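Local structure of glucose-6-phosphate 1-dehydrogenase (Mycobacterium avium, 4LGV) at residues Leu256-Pro268 / Leu276-Pro288. The protein oxidises glucose 6-phosphate to 6-phosphogluconolactone with a nicotinamide dinucleotide as hydride acceptor, the entry step of the oxidative pentose phosphate pathway. Residues are numbered along the deposited sequence; the frame is centred on the assembly and turned at random.
Sequences LLQVLALVAMEPP and LNDKKAEVFRAMP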
loop_
_atom_site.group_PDB
_atom_site.type_symbol
_atom_site.label_atom_id
_atom_site.label_comp_id
_atom_site.label_asym_id
_atom_site.label_seq_id
_atom_site.Cartn_x
_atom_site.Cartn_y
_atom_site.Cartn_z
ATOM N N LEU A 256 -15.086 -17.168 20.947
ATOM C CA LEU A 256 -13.809 -16.613 20.566
ATOM C C LEU A 256 -13.626 -16.598 19.063
ATOM O O LEU A 256 -13.052 -15.661 18.530
ATOM C CB LEU A 256 -12.656 -17.331 21.261
ATOM C CG LEU A 256 -12.544 -17.126 22.748
ATOM C CD1 LEU A 256 -11.321 -17.823 23.351
ATOM C CD2 LEU A 256 -12.477 -15.655 23.098
ATOM N N LEU A 257 -14.092 -17.638 18.373
ATOM C CA LEU A 257 -14.049 -17.610 16.903
ATOM C C LEU A 257 -14.942 -16.516 16.335
ATOM O O LEU A 257 -14.607 -15.890 15.336
ATOM C CB LEU A 257 -14.422 -18.969 16.333
ATOM C CG LEU A 257 -13.319 -20.034 16.479
ATOM C CD1 LEU A 257 -13.795 -21.385 15.962
ATOM C CD2 LEU A 257 -12.089 -19.609 15.707
ATOM N N GLN A 258 -16.039 -16.223 16.992
ATOM C CA GLN A 258 -16.887 -15.096 16.551
ATOM C C GLN A 258 -16.157 -13.756 16.756
ATOM O O GLN A 258 -16.287 -12.866 15.955
ATOM C CB GLN A 258 -18.229 -15.097 17.300
ATOM C CG GLN A 258 -19.185 -16.193 16.822
ATOM C CD GLN A 258 -20.101 -15.727 15.717
ATOM O OE1 GLN A 258 -20.562 -14.572 15.710
ATOM N NE2 GLN A 258 -20.394 -16.620 14.776
ATOM N N VAL A 259 -15.426 -13.646 17.862
ATOM C CA VAL A 259 -14.624 -12.453 18.154
ATOM C C VAL A 259 -13.526 -12.275 17.078
ATOM O O VAL A 259 -13.368 -11.193 16.532
ATOM C CB VAL A 259 -13.961 -12.512 19.527
ATOM C CG1 VAL A 259 -12.838 -11.504 19.654
ATOM C CG2 VAL A 259 -14.978 -12.196 20.603
ATOM N N LEU A 260 -12.847 -13.370 16.757
ATOM C CA LEU A 260 -11.863 -13.344 15.697
ATOM C C LEU A 260 -12.487 -12.860 14.400
ATOM O O LEU A 260 -11.936 -12.007 13.709
ATOM C CB LEU A 260 -11.249 -14.731 15.542
ATOM C CG LEU A 260 -10.328 -14.868 14.353
ATOM C CD1 LEU A 260 -9.176 -13.871 14.489
ATOM C CD2 LEU A 260 -9.772 -16.262 14.271
ATOM N N ALA A 261 -13.653 -13.391 14.067
ATOM C CA ALA A 261 -14.301 -13.016 12.818
ATOM C C ALA A 261 -14.629 -11.545 12.750
ATOM O O ALA A 261 -14.468 -10.906 11.710
ATOM C CB ALA A 261 -15.550 -13.839 12.584
ATOM N N LEU A 262 -15.067 -10.988 13.874
ATOM C CA LEU A 262 -15.357 -9.561 13.920
ATOM C C LEU A 262 -14.086 -8.760 13.653
ATOM O O LEU A 262 -14.130 -7.718 13.025
ATOM C CB LEU A 262 -15.906 -9.168 15.274
ATOM C CG LEU A 262 -17.333 -9.559 15.528
ATOM C CD1 LEU A 262 -17.763 -9.189 16.946
ATOM C CD2 LEU A 262 -18.294 -8.902 14.560
ATOM N N VAL A 263 -12.967 -9.238 14.192
ATOM C CA VAL A 263 -11.694 -8.555 14.080
ATOM C C VAL A 263 -11.169 -8.680 12.661
ATOM O O VAL A 263 -10.537 -7.767 12.167
ATOM C CB VAL A 263 -10.662 -9.162 15.076
ATOM C CG1 VAL A 263 -9.261 -8.692 14.769
ATOM C CG2 VAL A 263 -11.010 -8.730 16.491
ATOM N N ALA A 264 -11.443 -9.810 12.023
ATOM C CA ALA A 264 -10.806 -10.164 10.744
ATOM C C ALA A 264 -11.642 -9.967 9.483
ATOM O O ALA A 264 -11.097 -9.902 8.375
ATOM C CB ALA A 264 -10.362 -11.566 10.809
ATOM N N MET A 265 -12.952 -9.845 9.626
ATOM C CA MET A 265 -13.846 -9.800 8.455
ATOM C C MET A 265 -13.662 -8.567 7.604
ATOM O O MET A 265 -13.241 -7.498 8.094
ATOM C CB MET A 265 -15.305 -9.854 8.876
ATOM C CG MET A 265 -15.753 -8.687 9.720
ATOM S SD MET A 265 -17.421 -8.836 10.359
ATOM C CE MET A 265 -17.562 -7.207 11.089
ATOM N N GLU A 266 -14.029 -8.740 6.330
ATOM C CA GLU A 266 -14.229 -7.637 5.420
ATOM C C GLU A 266 -15.460 -6.834 5.884
ATOM O O GLU A 266 -16.360 -7.370 6.526
ATOM C CB GLU A 266 -14.444 -8.135 3.984
ATOM C CG GLU A 266 -13.299 -8.970 3.470
ATOM C CD GLU A 266 -11.973 -8.234 3.435
ATOM O OE1 GLU A 266 -11.951 -7.049 3.009
ATOM O OE2 GLU A 266 -10.929 -8.836 3.782
ATOM N N PRO A 267 -15.513 -5.552 5.517
ATOM C CA PRO A 267 -16.644 -4.759 5.916
ATOM C C PRO A 267 -17.944 -5.209 5.264
ATOM O O PRO A 267 -17.984 -5.377 4.082
ATOM C CB PRO A 267 -16.280 -3.335 5.414
ATOM C CG PRO A 267 -15.238 -3.544 4.388
ATOM C CD PRO A 267 -14.499 -4.771 4.772
ATOM N N PRO A 268 -19.017 -5.361 6.026
ATOM C CA PRO A 268 -20.338 -5.601 5.442
ATOM C C PRO A 268 -20.772 -4.563 4.462
ATOM O O PRO A 268 -20.452 -3.391 4.633
ATOM C CB PRO A 268 -21.302 -5.540 6.678
ATOM C CG PRO A 268 -20.412 -5.820 7.865
ATOM C CD PRO A 268 -19.056 -5.256 7.497
ATOM N N LEU A 276 -23.897 -8.762 8.188
ATOM C CA LEU A 276 -22.825 -8.963 9.106
ATOM C C LEU A 276 -22.419 -10.453 9.148
ATOM O O LEU A 276 -21.258 -10.809 9.073
ATOM C CB LEU A 276 -23.248 -8.496 10.512
ATOM C CG LEU A 276 -22.390 -8.968 11.679
ATOM C CD1 LEU A 276 -20.974 -8.447 11.532
ATOM C CD2 LEU A 276 -22.995 -8.536 13.028
ATOM N N ASN A 277 -23.411 -11.310 9.252
ATOM C CA ASN A 277 -23.190 -12.733 9.270
ATOM C C ASN A 277 -22.642 -13.316 7.947
ATOM O O ASN A 277 -21.878 -14.239 8.008
ATOM C CB ASN A 277 -24.481 -13.433 9.705
ATOM C CG ASN A 277 -24.711 -13.302 11.184
ATOM O OD1 ASN A 277 -23.767 -13.254 11.962
ATOM N ND2 ASN A 277 -25.951 -13.246 11.580
ATOM N N ASP A 278 -22.974 -12.720 6.791
ATOM C CA ASP A 278 -22.284 -13.047 5.565
ATOM C C ASP A 278 -20.764 -12.807 5.738
ATOM O O ASP A 278 -19.978 -13.628 5.315
ATOM C CB ASP A 278 -22.756 -12.208 4.367
ATOM C CG ASP A 278 -24.132 -12.600 3.873
ATOM O OD1 ASP A 278 -24.689 -13.623 4.320
ATOM O OD2 ASP A 278 -24.726 -11.825 3.093
ATOM N N LYS A 279 -20.355 -11.710 6.380
ATOM C CA LYS A 279 -18.939 -11.417 6.425
ATOM C C LYS A 279 -18.199 -12.358 7.387
ATOM O O LYS A 279 -17.077 -12.760 7.118
ATOM C CB LYS A 279 -18.705 -9.977 6.833
ATOM C CG LYS A 279 -19.225 -8.966 5.824
ATOM C CD LYS A 279 -18.354 -8.919 4.589
ATOM C CE LYS A 279 -19.029 -9.422 3.351
ATOM N NZ LYS A 279 -18.013 -9.363 2.239
ATOM N N LYS A 280 -18.853 -12.692 8.503
ATOM C CA LYS A 280 -18.258 -13.565 9.452
ATOM C C LYS A 280 -18.055 -14.954 8.798
ATOM O O LYS A 280 -17.020 -15.534 8.956
ATOM C CB LYS A 280 -19.125 -13.679 10.699
ATOM C CG LYS A 280 -19.233 -12.431 11.589
ATOM C CD LYS A 280 -19.832 -12.921 12.911
ATOM C CE LYS A 280 -20.636 -11.937 13.713
ATOM N NZ LYS A 280 -21.852 -12.581 14.290
ATOM N N ALA A 281 -19.077 -15.453 8.113
ATOM C CA ALA A 281 -19.008 -16.754 7.517
ATOM C C ALA A 281 -17.842 -16.816 6.529
ATOM O O ALA A 281 -17.129 -17.793 6.490
ATOM C CB ALA A 281 -20.333 -17.117 6.805
ATOM N N GLU A 282 -17.664 -15.775 5.732
ATOM C CA GLU A 282 -16.530 -15.744 4.802
ATOM C C GLU A 282 -15.190 -15.969 5.493
ATOM O O GLU A 282 -14.299 -16.514 4.882
ATOM C CB GLU A 282 -16.394 -14.380 4.111
ATOM C CG GLU A 282 -17.396 -14.144 3.063
ATOM C CD GLU A 282 -17.140 -12.810 2.346
ATOM O OE1 GLU A 282 -16.233 -11.933 2.773
ATOM O OE2 GLU A 282 -17.897 -12.661 1.357
ATOM N N VAL A 283 -15.032 -15.417 6.695
ATOM C CA VAL A 283 -13.800 -15.585 7.433
ATOM C C VAL A 283 -13.597 -17.062 7.699
ATOM O O VAL A 283 -12.546 -17.604 7.438
ATOM C CB VAL A 283 -13.816 -14.839 8.774
ATOM C CG1 VAL A 283 -12.588 -15.198 9.612
ATOM C CG2 VAL A 283 -13.843 -13.339 8.558
ATOM N N PHE A 284 -14.614 -17.693 8.264
ATOM C CA PHE A 284 -14.488 -19.083 8.716
ATOM C C PHE A 284 -14.211 -19.993 7.516
ATOM O O PHE A 284 -13.476 -20.993 7.638
ATOM C CB PHE A 284 -15.758 -19.524 9.469
ATOM C CG PHE A 284 -16.038 -18.756 10.720
ATOM C CD1 PHE A 284 -15.003 -18.450 11.618
ATOM C CD2 PHE A 284 -17.322 -18.341 11.010
ATOM C CE1 PHE A 284 -15.266 -17.754 12.774
ATOM C CE2 PHE A 284 -17.578 -17.621 12.167
ATOM C CZ PHE A 284 -16.549 -17.339 13.069
ATOM N N ARG A 285 -14.781 -19.656 6.366
ATOM C CA ARG A 285 -14.585 -20.498 5.155
ATOM C C ARG A 285 -13.161 -20.483 4.647
ATOM O O ARG A 285 -12.792 -21.339 3.879
ATOM C CB ARG A 285 -15.558 -20.105 4.055
ATOM C CG ARG A 285 -16.947 -20.558 4.484
ATOM C CD ARG A 285 -18.039 -20.247 3.508
ATOM N NE ARG A 285 -17.794 -20.973 2.273
ATOM C CZ ARG A 285 -18.324 -20.663 1.100
ATOM N NH1 ARG A 285 -19.101 -19.604 0.969
ATOM N NH2 ARG A 285 -18.040 -21.413 0.046
ATOM N N ALA A 286 -12.362 -19.527 5.080
ATOM C CA ALA A 286 -10.983 -19.428 4.665
ATOM C C ALA A 286 -10.066 -19.939 5.756
ATOM O O ALA A 286 -8.830 -19.804 5.645
ATOM C CB ALA A 286 -10.610 -17.964 4.337
ATOM N N MET A 287 -10.637 -20.499 6.809
ATOM C CA MET A 287 -9.830 -21.070 7.888
ATOM C C MET A 287 -9.748 -22.596 7.749
ATOM O O MET A 287 -10.748 -23.269 7.675
ATOM C CB MET A 287 -10.443 -20.749 9.269
ATOM C CG MET A 287 -10.468 -19.256 9.620
ATOM S SD MET A 287 -11.148 -18.812 11.228
ATOM C CE MET A 287 -9.891 -19.475 12.344
ATOM N N PRO A 288 -8.545 -23.154 7.774
ATOM C CA PRO A 288 -8.396 -24.591 7.823
ATOM C C PRO A 288 -8.780 -25.125 9.206
ATOM O O PRO A 288 -8.735 -24.400 10.196
ATOM C CB PRO A 288 -6.903 -24.800 7.570
ATOM C CG PRO A 288 -6.247 -23.568 8.057
ATOM C CD PRO A 288 -7.264 -22.452 7.954
HETATM O O HOH W 1 -22.908 -15.816 12.624
HETATM O O HOH W 2 -15.380 -11.257 5.652
#
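Leu276 sets CD1 against the far end of Met265, 3.7 Å from its CE, and the two side chains cross at about a right angle. Met265, the first residue past helix 256-264, has CG between its backbone N and carbonyl carbon (chi1 63°) and an otherwise extended chain, which brings SD against Leu276 CD1 and Lys279 CB. Lys279 bends at chi2 and chi3 and wraps its methylenes over the Glu266-Pro268 backbone, CG lying 3.6 Å from Pro268 CA. Its NZ meets Glu282 OE1 from above the carboxylate plane and also pairs with Glu282 of the second subunit, whose Lys279 returns the bridge. A water accepts from Glu266 N and donates to Lys279 O and Glu282 OE1, tying the chain leaving one helix to the other helix. Lys280 passes Ala261 with CB and CG, and its NZ donates to Gln258 OE1 (2.8 Å) in the carbonyl plane; a second bond, to Asn277 OD1 at 3.1 Å, helps fix this buried ammonium between two amides. Val283 puts CG2 3.5 Å from Met265 CA, at the helix end. Phe284 turns its ring edge to Leu257 O, 3.2 Å from CE1, while Ala261 CB packs against CZ. Met287, which closes the type I turn begun at Phe284, meets Leu260 tip to tip, CE to CD2 3.7 Å. The small Ala261 lies at the crossing, where the axes of these nearly perpendicular helices approach to 8.8 Å. This buried helix-helix crossing lies in the C-terminal domain: helix 246-264 rests Val259 and Val263 on strand 347-354 of the large mixed sheet, helix 200-209 packs against Met265, Pro268 and Leu276, and helix 434-449 against Leu257, Ala281 and Phe284.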